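Local coordinates for DNA topoisomerase 2-associated protein PAT1 (Saccharomyces cerevisiae, PDB 5LMG), which activates mRNA decapping and represses translation in yeast, its C-terminal domain directly binding the decapping enzyme Dcp2 and the exonuclease Xrn1, at residues Asp92-Ile97 with Leu125-Asn130; Phe50-Ile55 with Leu100-Gly105; Ile163-Ile168 with Leu204-Ile209. The protein carries 2 engineered substitutions. All blocks are in the same frame, centred on the assembly; numbering follows the deposited sequence.

Contact 1: residues Asp92-Ile97 with Leu125-Asn130; sequences DVNPFI and LQKIFN
Asn94 and Lys127 both carry CG anti to the backbone N (chi1 -178° and -168°), and the lysine then bends at chi2 and chi3, so that its aliphatic chain passes across the asparagine amide. Lys127 CD lies over the flat face of that amide, 3.6 Å from Asn94 CG and nearly as close to OD1 and ND2, while CE packs against Asn94 CB. Lys127 NZ makes no bond to Asn94: it and Asn94 ND2, two donors, stay 3.9 Å apart.

The amide is fixed by bonds near its own segment. Asn94 is the N-cap of helix 95-99, and Phe96 N donates to Asn94 OD1 over 3.0 Å from 44° above the carbonyl plane. Asn94 ND2 bonds to His85 O; separately, the backbone Asn94 N bonds to Glu131 OE1, just past helix 118-130.

Next to this pair, Ile97 lays CD1 on the helix backbone, 3.8 Å from Ile128 CA and 3.9 Å from Lys127 O. The ring of Phe96 presents its edge to Ile128, with CE2 4.2 Å from CG1, a looser apolar approach.

Methylenes over an amide face and a single methyl against a helix backbone make this join between helix 95-99 and helix 118-130 largely van der Waals in character; the buried asparagine spends its polar atoms on capping and on the loop at His85, and offers the lysine a flat surface.

Contact 2: residues Phe50-Ile55 with Leu100-Gly105; sequences FILELI and LSFDKG
Lys104 NZ forms a salt bridge to Glu56 OE1 of helix 48-70, and the lysine also makes a cation-pi contact with Tyr59, while lower in the same side chain Lys104 CB rests 3.8 Å from Ile55 CG2. The extended lysine chain thus runs over the isoleucine to reach its charge partner one residue further on.

Phe102, at the N-cap position of helix 103-114, carries the apolar half. Its CG stands anti to the carbonyl carbon (chi1 -62°), and the ring crosses the side chains from helix 48-70 at about a right angle. Leu52 CD2 sits over one face in a CH-pi contact, 3.9 Å from the ring centroid and 18° off the normal, displaced toward the CD1-CE1 side of the ring. Ile51 CG2 meets CE2 at 3.6 Å, and Ile55 CD1 lies 3.7 Å from CD2, both obliquely. An alanine in place of Phe102 would probably leave Leu52 CD2 and Ile51 CG2 without their partner and open a gap beside helix 48-70. Past the ring the backbones draw together, Ile55 CA and Gly105 CA 6.1 Å apart, with no side chain on the glycine.

Between the two segments themselves the chemistry is therefore apolar, aliphatic groups gathered around one aromatic ring; the charge of Lys104 is met just beyond, by Glu56.

Contact 3: residues Ile163-Ile168 with Leu204-Ile209; sequences IILKII and LNLITI. With EDO (1,2-ethanediol), chain J.
Leu165 and Ile168 of helix 151-174 pack against Leu206 and Ile209 of helix 201-216 in an all-helical fold whose family belongs to the TPR clan, consistent with an alpha-alpha superhelix. The two segments run nearly parallel, 10° between their directions and 11.0 Å between their axes, with helices 178-191 and 194-197 between them in the chain.

The tight part centres on Leu165, whose chi1 of -96° departs from a staggered value and sets CG against Ile209 CD1 at 3.7 Å. From there its two methyls part: CD2 presses on Asn205 CB at 3.5 Å, crossing that side chain at about a right angle, and CD1 meets Leu206 CD2 at 3.8 Å. The same Leu206 methyl also receives Ile168 CD1, 3.6 Å away, so that one leucine methyl touches two side chains of the facing helix. Leu132 lies against Leu206 as well.

Between Ile168 and Ile209 the fit is looser, CG2 to CG2 at 4.1 Å. The flank formed by Asn205, Thr208 and Ile209 is partly exposed, and a molecule of 1,2-ethanediol, probably from the crystallisation liquor, has settled on it, with its O1 3.3 Å from Ile209 CG1 and C1 beside the Thr208 methyl. Here polar atoms find partners: Asn205 ND2 bonds to Gln161 OE1 of helix 151-174, and Thr208 OG1 donates back to Leu204 O from 39° above the carbonyl plane, joining the helical bond from Thr208 N. One residue on, Asn205 O likewise accepts twice, from Ile209 N and from the diol. The bond from O1 of the 1,2-ethanediol to Asn205 O measures 2.7 Å.

From the N terminus, helix 48-70 opens contact 2, which closes only when the chain returns at 100-105. Before that, 92-97 has opened contact 1, closed in turn by 125-130 after helix 103-114, so the two loops cross. They also touch, Pro95 packing on Leu54 and Ile51, and together tie helices 48-70, 95-99, 103-114 and 118-130 into one end of the domain. Contact 3 follows in series, closing the loop from 163-168 to 204-209. It meets contact 1 where Phe129 reaches Leu206 and Leu125 reaches Ile168; contacts 2 and 3 do not touch, their nearest atoms being about 5 Å apart.

Contact 1: residues Asp92-Ile97 with Leu125-Asn130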
loop_
_atom_site.group_PDB
_atom_site.type_symbol
_atom_site.label_atom_id
_atom_site.label_comp_id
_atom_site.label_asym_id
_atom_site.label_seq_id
_atom_site.Cartn_x
_atom_site.Cartn_y
_atom_site.Cartn_z
ATOM N N ASP A 92 -14.704 -13.127 -17.646
ATOM C CA ASP A 92 -15.156 -12.004 -16.809
ATOM C C ASP A 92 -14.008 -11.450 -15.947
ATOM O O ASP A 92 -13.907 -10.234 -15.764
ATOM C CB ASP A 92 -16.349 -12.423 -15.934
ATOM C CG ASP A 92 -17.624 -12.689 -16.718
ATOM O OD1 ASP A 92 -18.217 -11.713 -17.239
ATOM O OD2 ASP A 92 -18.045 -13.866 -16.788
ATOM N N VAL A 93 -13.138 -12.352 -15.442
ATOM C CA VAL A 93 -11.932 -12.046 -14.669
ATOM C C VAL A 93 -10.765 -12.678 -15.449
ATOM O O VAL A 93 -10.772 -13.887 -15.699
ATOM C CB VAL A 93 -12.006 -12.546 -13.195
ATOM C CG1 VAL A 93 -10.675 -12.338 -12.472
ATOM C CG2 VAL A 93 -13.137 -11.859 -12.433
ATOM N N ASN A 94 -9.800 -11.844 -15.879
ATOM C CA ASN A 94 -8.635 -12.270 -16.666
ATOM C C ASN A 94 -7.859 -13.444 -15.999
ATOM O O ASN A 94 -7.625 -13.394 -14.785
ATOM C CB ASN A 94 -7.726 -11.060 -16.943
ATOM C CG ASN A 94 -6.518 -11.363 -17.787
ATOM O OD1 ASN A 94 -5.459 -11.721 -17.274
ATOM N ND2 ASN A 94 -6.639 -11.201 -19.096
ATOM N N PRO A 95 -7.479 -14.510 -16.757
ATOM C CA PRO A 95 -6.755 -15.643 -16.135
ATOM C C PRO A 95 -5.484 -15.277 -15.358
ATOM O O PRO A 95 -5.169 -15.958 -14.381
ATOM C CB PRO A 95 -6.459 -16.573 -17.316
ATOM C CG PRO A 95 -7.515 -16.243 -18.326
ATOM C CD PRO A 95 -7.705 -14.755 -18.196
ATOM N N PHE A 96 -4.772 -14.196 -15.767
ATOM C CA PHE A 96 -3.574 -13.732 -15.062
ATOM C C PHE A 96 -3.932 -13.238 -13.648
ATOM O O PHE A 96 -3.211 -13.549 -12.702
ATOM C CB PHE A 96 -2.811 -12.658 -15.858
ATOM C CG PHE A 96 -1.597 -12.118 -15.141
ATOM C CD1 PHE A 96 -0.407 -12.841 -15.113
ATOM C CD2 PHE A 96 -1.646 -10.896 -14.479
ATOM C CE1 PHE A 96 0.712 -12.352 -14.437
ATOM C CE2 PHE A 96 -0.525 -10.403 -13.805
ATOM C CZ PHE A 96 0.648 -11.133 -13.792
ATOM N N ILE A 97 -5.045 -12.481 -13.523
ATOM C CA ILE A 97 -5.562 -11.948 -12.258
ATOM C C ILE A 97 -5.892 -13.102 -11.303
ATOM O O ILE A 97 -5.526 -13.034 -10.132
ATOM C CB ILE A 97 -6.748 -10.949 -12.479
ATOM C CG1 ILE A 97 -6.293 -9.671 -13.235
ATOM C CG2 ILE A 97 -7.509 -10.600 -11.178
ATOM C CD1 ILE A 97 -5.343 -8.679 -12.458
ATOM N N LEU A 125 1.086 -4.426 -15.438
ATOM C CA LEU A 125 0.716 -3.363 -14.498
ATOM C C LEU A 125 -0.668 -2.790 -14.860
ATOM O O LEU A 125 -1.510 -2.636 -13.971
ATOM C CB LEU A 125 1.765 -2.233 -14.483
ATOM C CG LEU A 125 3.214 -2.436 -13.965
ATOM C CD1 LEU A 125 3.571 -1.378 -12.945
ATOM C CD2 LEU A 125 3.514 -3.849 -13.459
ATOM N N GLN A 126 -0.910 -2.520 -16.170
ATOM C CA GLN A 126 -2.191 -2.025 -16.702
ATOM C C GLN A 126 -3.318 -3.000 -16.342
ATOM O O GLN A 126 -4.355 -2.558 -15.857
ATOM C CB GLN A 126 -2.137 -1.830 -18.230
ATOM C CG GLN A 126 -1.363 -0.588 -18.675
ATOM C CD GLN A 126 -1.255 -0.445 -20.179
ATOM O OE1 GLN A 126 -0.987 -1.400 -20.917
ATOM N NE2 GLN A 126 -1.359 0.780 -20.659
ATOM N N LYS A 127 -3.096 -4.322 -16.539
ATOM C CA LYS A 127 -4.063 -5.372 -16.211
ATOM C C LYS A 127 -4.405 -5.354 -14.709
ATOM O O LYS A 127 -5.587 -5.319 -14.365
ATOM C CB LYS A 127 -3.526 -6.763 -16.623
ATOM C CG LYS A 127 -4.569 -7.885 -16.596
ATOM C CD LYS A 127 -5.327 -7.987 -17.911
ATOM C CE LYS A 127 -6.731 -7.455 -17.822
ATOM N NZ LYS A 127 -7.329 -7.316 -19.170
ATOM N N ILE A 128 -3.369 -5.356 -13.838
ATOM C CA ILE A 128 -3.491 -5.330 -12.373
ATOM C C ILE A 128 -4.346 -4.131 -11.922
ATOM O O ILE A 128 -5.321 -4.335 -11.201
ATOM C CB ILE A 128 -2.100 -5.390 -11.658
ATOM C CG1 ILE A 128 -1.394 -6.757 -11.891
ATOM C CG2 ILE A 128 -2.224 -5.066 -10.146
ATOM C CD1 ILE A 128 0.091 -6.827 -11.426
ATOM N N PHE A 129 -4.010 -2.905 -12.384
ATOM C CA PHE A 129 -4.749 -1.694 -12.015
ATOM C C PHE A 129 -6.181 -1.650 -12.590
ATOM O O PHE A 129 -7.085 -1.175 -11.904
ATOM C CB PHE A 129 -3.952 -0.421 -12.349
ATOM C CG PHE A 129 -2.813 -0.175 -11.389
ATOM C CD1 PHE A 129 -3.057 0.253 -10.088
ATOM C CD2 PHE A 129 -1.497 -0.383 -11.778
ATOM C CE1 PHE A 129 -2.006 0.449 -9.191
ATOM C CE2 PHE A 129 -0.446 -0.186 -10.882
ATOM C CZ PHE A 129 -0.708 0.230 -9.596
ATOM N N ASN A 130 -6.392 -2.197 -13.800
ATOM C CA ASN A 130 -7.700 -2.251 -14.469
ATOM C C ASN A 130 -8.684 -3.180 -13.744
ATOM O O ASN A 130 -9.878 -2.887 -13.694
ATOM C CB ASN A 130 -7.534 -2.707 -15.933
ATOM C CG ASN A 130 -8.788 -2.625 -16.765
ATOM O OD1 ASN A 130 -9.274 -1.540 -17.092
ATOM N ND2 ASN A 130 -9.327 -3.776 -17.146
#

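Contact 2: residues Phe50-Ile55 with Leu100-Gly105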
loop_
_atom_site.group_PDB
_atom_site.type_symbol
_atom_site.label_atom_id
_atom_site.label_comp_id
_atom_site.label_asym_id
_atom_site.label_seq_id
_atom_site.Cartn_x
_atom_site.Cartn_y
_atom_site.Cartn_z
ATOM N N PHE A 50 -8.314 -25.221 -14.056
ATOM C CA PHE A 50 -7.804 -24.539 -15.246
ATOM C C PHE A 50 -6.680 -23.551 -14.878
ATOM O O PHE A 50 -5.650 -23.529 -15.551
ATOM C CB PHE A 50 -8.954 -23.846 -16.010
ATOM C CG PHE A 50 -8.528 -22.872 -17.084
ATOM C CD1 PHE A 50 -7.938 -23.319 -18.262
ATOM C CD2 PHE A 50 -8.725 -21.505 -16.922
ATOM C CE1 PHE A 50 -7.539 -22.417 -19.251
ATOM C CE2 PHE A 50 -8.325 -20.603 -17.912
ATOM C CZ PHE A 50 -7.735 -21.065 -19.069
ATOM N N ILE A 51 -6.875 -22.761 -13.798
ATOM C CA ILE A 51 -5.898 -21.780 -13.312
ATOM C C ILE A 51 -4.635 -22.501 -12.768
ATOM O O ILE A 51 -3.513 -22.114 -13.127
ATOM C CB ILE A 51 -6.542 -20.757 -12.320
ATOM C CG1 ILE A 51 -7.676 -19.912 -12.997
ATOM C CG2 ILE A 51 -5.501 -19.857 -11.649
ATOM C CD1 ILE A 51 -7.308 -19.035 -14.265
ATOM N N LEU A 52 -4.827 -23.590 -11.981
ATOM C CA LEU A 52 -3.721 -24.399 -11.450
ATOM C C LEU A 52 -2.901 -25.027 -12.574
ATOM O O LEU A 52 -1.676 -25.114 -12.454
ATOM C CB LEU A 52 -4.202 -25.456 -10.441
ATOM C CG LEU A 52 -4.705 -24.921 -9.087
ATOM C CD1 LEU A 52 -5.336 -26.024 -8.272
ATOM C CD2 LEU A 52 -3.598 -24.238 -8.294
ATOM N N GLU A 53 -3.570 -25.387 -13.699
ATOM C CA GLU A 53 -2.931 -25.929 -14.899
ATOM C C GLU A 53 -2.115 -24.829 -15.581
ATOM O O GLU A 53 -0.994 -25.096 -16.020
ATOM C CB GLU A 53 -3.978 -26.510 -15.868
ATOM C CG GLU A 53 -3.382 -27.282 -17.034
ATOM C CD GLU A 53 -4.315 -27.539 -18.205
ATOM O OE1 GLU A 53 -4.885 -26.561 -18.746
ATOM O OE2 GLU A 53 -4.430 -28.716 -18.619
ATOM N N LEU A 54 -2.667 -23.594 -15.656
ATOM C CA LEU A 54 -1.979 -22.447 -16.256
ATOM C C LEU A 54 -0.695 -22.114 -15.506
ATOM O O LEU A 54 0.312 -21.839 -16.150
ATOM C CB LEU A 54 -2.882 -21.203 -16.351
ATOM C CG LEU A 54 -4.049 -21.228 -17.353
ATOM C CD1 LEU A 54 -4.642 -19.832 -17.507
ATOM C CD2 LEU A 54 -3.626 -21.773 -18.737
ATOM N N ILE A 55 -0.731 -22.162 -14.153
ATOM C CA ILE A 55 0.418 -21.906 -13.279
ATOM C C ILE A 55 1.532 -22.928 -13.577
ATOM O O ILE A 55 2.678 -22.518 -13.764
ATOM C CB ILE A 55 0.020 -21.831 -11.763
ATOM C CG1 ILE A 55 -0.908 -20.622 -11.499
ATOM C CG2 ILE A 55 1.269 -21.747 -10.853
ATOM C CD1 ILE A 55 -1.675 -20.634 -10.171
ATOM N N LEU A 100 -2.878 -14.923 -9.657
ATOM C CA LEU A 100 -2.387 -14.115 -8.546
ATOM C C LEU A 100 -3.102 -14.434 -7.214
ATOM O O LEU A 100 -2.675 -13.944 -6.175
ATOM C CB LEU A 100 -2.489 -12.619 -8.904
ATOM C CG LEU A 100 -1.224 -11.913 -9.421
ATOM C CD1 LEU A 100 -0.738 -12.506 -10.718
ATOM C CD2 LEU A 100 -1.493 -10.438 -9.661
ATOM N N SER A 101 -4.182 -15.252 -7.248
ATOM C CA SER A 101 -4.907 -15.731 -6.057
ATOM C C SER A 101 -4.111 -16.840 -5.374
ATOM O O SER A 101 -4.400 -17.156 -4.228
ATOM C CB SER A 101 -6.267 -16.313 -6.434
ATOM O OG SER A 101 -7.189 -15.320 -6.839
ATOM N N PHE A 102 -3.149 -17.462 -6.087
ATOM C CA PHE A 102 -2.338 -18.570 -5.575
ATOM C C PHE A 102 -0.905 -18.136 -5.280
ATOM O O PHE A 102 -0.331 -17.365 -6.058
ATOM C CB PHE A 102 -2.352 -19.741 -6.568
ATOM C CG PHE A 102 -3.726 -20.328 -6.804
ATOM C CD1 PHE A 102 -4.235 -21.313 -5.965
ATOM C CD2 PHE A 102 -4.522 -19.879 -7.856
ATOM C CE1 PHE A 102 -5.514 -21.839 -6.170
ATOM C CE2 PHE A 102 -5.806 -20.401 -8.057
ATOM C CZ PHE A 102 -6.290 -21.380 -7.216
ATOM N N ASP A 103 -0.324 -18.634 -4.164
ATOM C CA ASP A 103 1.063 -18.316 -3.763
ATOM C C ASP A 103 2.064 -18.652 -4.855
ATOM O O ASP A 103 2.999 -17.880 -5.079
ATOM C CB ASP A 103 1.462 -19.026 -2.467
ATOM C CG ASP A 103 0.522 -18.762 -1.324
ATOM O OD1 ASP A 103 0.337 -17.571 -0.966
ATOM O OD2 ASP A 103 -0.049 -19.736 -0.801
ATOM N N LYS A 104 1.857 -19.803 -5.538
ATOM C CA LYS A 104 2.685 -20.260 -6.656
ATOM C C LYS A 104 2.710 -19.221 -7.805
ATOM O O LYS A 104 3.786 -18.913 -8.313
ATOM C CB LYS A 104 2.240 -21.651 -7.131
ATOM C CG LYS A 104 3.419 -22.538 -7.465
ATOM C CD LYS A 104 2.995 -23.919 -7.915
ATOM C CE LYS A 104 4.132 -24.619 -8.611
ATOM N NZ LYS A 104 3.782 -26.021 -8.951
ATOM N N GLY A 105 1.550 -18.643 -8.136
ATOM C CA GLY A 105 1.434 -17.577 -9.133
ATOM C C GLY A 105 2.226 -16.344 -8.724
ATOM O O GLY A 105 3.039 -15.841 -9.499
#

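Contact 3: residues Ile163-Ile168 with Leu204-Ile209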
loop_
_atom_site.group_PDB
_atom_site.type_symbol
_atom_site.label_atom_id
_atom_site.label_comp_id
_atom_site.label_asym_id
_atom_site.label_seq_id
_atom_site.Cartn_x
_atom_site.Cartn_y
_atom_site.Cartn_z
ATOM N N ILE A 163 6.558 -9.413 -2.568
ATOM C CA ILE A 163 6.964 -9.737 -3.933
ATOM C C ILE A 163 6.429 -8.745 -4.975
ATOM O O ILE A 163 7.237 -8.105 -5.649
ATOM C CB ILE A 163 6.616 -11.215 -4.273
ATOM C CG1 ILE A 163 7.524 -12.176 -3.464
ATOM C CG2 ILE A 163 6.694 -11.486 -5.795
ATOM C CD1 ILE A 163 7.205 -13.689 -3.563
ATOM N N ILE A 164 5.088 -8.645 -5.125
ATOM C CA ILE A 164 4.430 -7.828 -6.142
ATOM C C ILE A 164 4.750 -6.322 -6.040
ATOM O O ILE A 164 5.119 -5.716 -7.057
ATOM C CB ILE A 164 2.896 -8.092 -6.194
ATOM C CG1 ILE A 164 2.557 -9.622 -6.249
ATOM C CG2 ILE A 164 2.203 -7.307 -7.314
ATOM C CD1 ILE A 164 3.147 -10.497 -7.438
ATOM N N LEU A 165 4.625 -5.726 -4.843
ATOM C CA LEU A 165 4.861 -4.290 -4.707
ATOM C C LEU A 165 6.314 -3.882 -4.961
ATOM O O LEU A 165 6.522 -2.849 -5.583
ATOM C CB LEU A 165 4.332 -3.753 -3.380
ATOM C CG LEU A 165 2.920 -3.125 -3.453
ATOM C CD1 LEU A 165 1.853 -4.110 -3.962
ATOM C CD2 LEU A 165 2.529 -2.576 -2.138
ATOM N N LYS A 166 7.297 -4.725 -4.578
ATOM C CA LYS A 166 8.730 -4.515 -4.830
ATOM C C LYS A 166 9.004 -4.466 -6.357
ATOM O O LYS A 166 9.802 -3.648 -6.808
ATOM C CB LYS A 166 9.545 -5.652 -4.175
ATOM C CG LYS A 166 11.036 -5.370 -3.982
ATOM C CD LYS A 166 11.825 -6.662 -3.727
ATOM C CE LYS A 166 11.627 -7.255 -2.348
ATOM N NZ LYS A 166 11.919 -8.712 -2.334
ATOM N N ILE A 167 8.323 -5.330 -7.136
ATOM C CA ILE A 167 8.411 -5.396 -8.601
ATOM C C ILE A 167 7.836 -4.104 -9.232
ATOM O O ILE A 167 8.459 -3.531 -10.117
ATOM C CB ILE A 167 7.690 -6.674 -9.134
ATOM C CG1 ILE A 167 8.474 -7.957 -8.799
ATOM C CG2 ILE A 167 7.393 -6.588 -10.638
ATOM C CD1 ILE A 167 7.637 -9.244 -8.921
ATOM N N ILE A 168 6.644 -3.665 -8.775
ATOM C CA ILE A 168 5.976 -2.468 -9.279
ATOM C C ILE A 168 6.861 -1.235 -9.048
ATOM O O ILE A 168 7.144 -0.522 -10.012
ATOM C CB ILE A 168 4.530 -2.350 -8.728
ATOM C CG1 ILE A 168 3.643 -3.456 -9.361
ATOM C CG2 ILE A 168 3.939 -0.947 -8.952
ATOM C CD1 ILE A 168 2.329 -3.755 -8.675
ATOM N N LEU A 204 -4.151 0.600 -0.697
ATOM C CA LEU A 204 -3.581 1.851 -0.204
ATOM C C LEU A 204 -2.113 2.013 -0.587
ATOM O O LEU A 204 -1.733 3.083 -1.068
ATOM C CB LEU A 204 -3.782 2.020 1.309
ATOM C CG LEU A 204 -3.692 3.462 1.825
ATOM C CD1 LEU A 204 -4.923 4.293 1.397
ATOM C CD2 LEU A 204 -3.551 3.489 3.335
ATOM N N ASN A 205 -1.299 0.956 -0.380
ATOM C CA ASN A 205 0.125 0.968 -0.726
ATOM C C ASN A 205 0.352 1.122 -2.235
ATOM O O ASN A 205 1.264 1.840 -2.628
ATOM C CB ASN A 205 0.839 -0.238 -0.171
ATOM C CG ASN A 205 0.978 -0.249 1.338
ATOM O OD1 ASN A 205 0.747 0.752 2.031
ATOM N ND2 ASN A 205 1.342 -1.397 1.884
ATOM N N LEU A 206 -0.501 0.499 -3.075
ATOM C CA LEU A 206 -0.401 0.648 -4.531
ATOM C C LEU A 206 -0.683 2.093 -4.952
ATOM O O LEU A 206 0.014 2.606 -5.826
ATOM C CB LEU A 206 -1.329 -0.322 -5.282
ATOM C CG LEU A 206 -0.795 -1.746 -5.453
ATOM C CD1 LEU A 206 -1.905 -2.708 -5.841
ATOM C CD2 LEU A 206 0.299 -1.790 -6.489
ATOM N N ILE A 207 -1.667 2.759 -4.305
ATOM C CA ILE A 207 -2.005 4.156 -4.601
ATOM C C ILE A 207 -0.819 5.055 -4.202
ATOM O O ILE A 207 -0.398 5.872 -5.015
ATOM C CB ILE A 207 -3.369 4.606 -3.994
ATOM C CG1 ILE A 207 -4.539 3.795 -4.599
ATOM C CG2 ILE A 207 -3.611 6.123 -4.206
ATOM C CD1 ILE A 207 -5.827 3.748 -3.746
ATOM N N THR A 208 -0.238 4.834 -2.995
ATOM C CA THR A 208 0.922 5.587 -2.484
ATOM C C THR A 208 2.107 5.530 -3.459
ATOM O O THR A 208 2.725 6.569 -3.708
ATOM C CB THR A 208 1.317 5.123 -1.083
ATOM O OG1 THR A 208 0.159 5.104 -0.268
ATOM C CG2 THR A 208 2.410 6.007 -0.441
ATOM N N ILE A 209 2.407 4.321 -3.999
ATOM C CA ILE A 209 3.466 4.100 -4.992
ATOM C C ILE A 209 3.216 4.981 -6.243
ATOM O O ILE A 209 4.124 5.684 -6.649
ATOM C CB ILE A 209 3.593 2.594 -5.366
ATOM C CG1 ILE A 209 4.242 1.788 -4.224
ATOM C CG2 ILE A 209 4.363 2.408 -6.692
ATOM C CD1 ILE A 209 3.845 0.351 -4.215
HETATM C C1 EDO J . 4.069 2.612 -0.218
HETATM O O1 EDO J . 3.461 1.659 -1.057
HETATM C C2 EDO J . 3.651 2.314 1.237
HETATM O O2 EDO J . 3.846 3.470 2.026
#